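Uncharacterized protein (Cricetid herpesvirus 2, PDB 4ZKQ) probably acts as a decoy receptor of a rodent gammaherpesvirus, binding host chemokines. Local coordinates at residues A[304-309]-A[331-336]. Numbering follows the deposited sequence. Where two conformers were deposited one is given.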
# COMPACT_ATOMS: atom_id res chain seq x y z
N ASP A 304 -20.27 0.92 8.47
CA ASP A 304 -21.35 0.63 7.51
C ASP A 304 -21.56 -0.88 7.34
O ASP A 304 -21.74 -1.37 6.23
CB ASP A 304 -21.06 1.28 6.15
CG ASP A 304 -22.28 1.29 5.22
OD1 ASP A 304 -23.42 1.36 5.73
OD2 ASP A 304 -22.09 1.23 3.99
N GLY A 305 -21.55 -1.61 8.45
CA GLY A 305 -21.74 -3.05 8.43
C GLY A 305 -20.56 -3.81 7.85
O GLY A 305 -20.58 -5.04 7.79
N GLU A 306 -19.53 -3.08 7.42
CA GLU A 306 -18.35 -3.68 6.82
C GLU A 306 -17.25 -3.79 7.86
O GLU A 306 -17.35 -3.21 8.94
CB GLU A 306 -17.87 -2.86 5.63
CG GLU A 306 -18.95 -2.56 4.62
CD GLU A 306 -19.68 -3.80 4.15
OE1 GLU A 306 -19.01 -4.83 3.91
OE2 GLU A 306 -20.93 -3.76 4.04
N PRO A 307 -16.19 -4.55 7.55
CA PRO A 307 -15.15 -4.73 8.56
C PRO A 307 -14.25 -3.52 8.76
O PRO A 307 -14.23 -2.57 7.97
CB PRO A 307 -14.33 -5.91 8.01
CG PRO A 307 -15.18 -6.53 6.97
CD PRO A 307 -15.98 -5.43 6.39
N VAL A 308 -13.51 -3.59 9.86
CA VAL A 308 -12.41 -2.69 10.15
C VAL A 308 -11.13 -3.50 10.03
O VAL A 308 -11.06 -4.64 10.50
CB VAL A 308 -12.55 -2.07 11.56
CG1 VAL A 308 -11.20 -1.57 12.10
CG2 VAL A 308 -13.58 -0.95 11.54
N LEU A 309 -10.13 -2.91 9.37
CA LEU A 309 -8.82 -3.52 9.24
C LEU A 309 -7.88 -2.85 10.23
O LEU A 309 -7.81 -1.62 10.27
CB LEU A 309 -8.27 -3.39 7.82
CG LEU A 309 -6.90 -4.01 7.57
CD1 LEU A 309 -6.95 -5.53 7.64
CD2 LEU A 309 -6.35 -3.56 6.23
N PRO A 331 -14.73 -7.82 11.74
CA PRO A 331 -16.07 -7.61 11.17
C PRO A 331 -16.96 -6.87 12.16
O PRO A 331 -16.71 -6.94 13.36
CB PRO A 331 -16.57 -9.03 10.92
CG PRO A 331 -15.86 -9.86 11.93
CD PRO A 331 -14.51 -9.23 12.10
N THR A 332 -17.96 -6.16 11.65
CA THR A 332 -18.88 -5.40 12.50
C THR A 332 -20.30 -5.96 12.41
O THR A 332 -21.24 -5.37 12.94
CB THR A 332 -18.88 -3.90 12.12
OG1 THR A 332 -19.33 -3.73 10.77
CG2 THR A 332 -17.48 -3.29 12.29
N LYS A 333 -20.45 -7.09 11.73
CA LYS A 333 -21.72 -7.83 11.73
C LYS A 333 -21.40 -9.31 11.54
O LYS A 333 -20.28 -9.66 11.17
CB LYS A 333 -22.66 -7.32 10.64
CG LYS A 333 -22.27 -7.70 9.22
CD LYS A 333 -23.30 -7.19 8.21
CE LYS A 333 -23.06 -7.75 6.81
NZ LYS A 333 -22.08 -6.96 6.02
N GLY A 334 -22.38 -10.17 11.81
CA GLY A 334 -22.21 -11.60 11.60
C GLY A 334 -21.61 -12.31 12.80
O GLY A 334 -21.56 -11.76 13.90
N ARG A 335 -21.14 -13.54 12.58
CA ARG A 335 -20.58 -14.38 13.64
C ARG A 335 -19.39 -13.73 14.33
O ARG A 335 -18.49 -13.22 13.67
CB ARG A 335 -20.15 -15.74 13.08
CG ARG A 335 -21.30 -16.64 12.65
CD ARG A 335 -20.84 -18.03 12.20
NE ARG A 335 -20.99 -18.19 10.75
CZ ARG A 335 -20.11 -17.75 9.85
NH1 ARG A 335 -19.01 -17.14 10.25
NH2 ARG A 335 -20.34 -17.94 8.56
N ARG A 336 -19.41 -13.77 15.66
CA ARG A 336 -18.31 -13.23 16.47
C ARG A 336 -17.97 -11.80 16.04
O ARG A 336 -16.80 -11.45 15.90
CB ARG A 336 -17.07 -14.12 16.37
CG ARG A 336 -17.27 -15.52 16.95
CD ARG A 336 -15.95 -16.28 17.07
NE ARG A 336 -15.43 -16.71 15.77
CZ ARG A 336 -14.25 -16.37 15.25
NH1 ARG A 336 -13.41 -15.56 15.89
NH2 ARG A 336 -13.91 -16.84 14.06
O HOH W 1 -18.52 -6.45 8.81
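A chi1 of 61° sets T332 OG1 between its backbone N and carbonyl carbon, facing the carbonyl of E306, while K333, extended to CE and turned at chi4 (-85°), delivers NZ to the carbonyl of G305. The segments lie at the open end of the β-hairpin made by strands 308-315 and 324-330, where the first strand begins and the second has just ended; V308 and I330 bond through their backbones immediately below. Beyond that pair, side chains and one water take over from direct backbone bonding. T332 OG1 donates to E306 O at 2.7 Å, approaching from above the carbonyl plane, 47° out of it, and T332 CG2 rests on the same oxygen at 3.4 Å. K333 NZ donates to G305 O at 3.0 Å, likewise from above the plane, and CG and CD of the lysine pass close to this oxygen. Water 1 gives G305 O a second donor and accepts from T332 N at 2.9 Å, so the G305 carbonyl is gripped by two bonds. The E306 and K333 side chains run out alongside each other in the same direction; their salt bridge, OE2 to NZ, is long and, between exposed side chains, probably weak. Towards the sheet the contact turns apolar: P307 and P331 are buried, both packing on F28, and P307 also meets I26 of strand 23-26, which belongs to a different sheet. T332 touches A303 as well, just before the first segment. At the foot of the contact the ring of P307 lies against the backbone of P331, with P307 CB 4.0 Å from P331 CA.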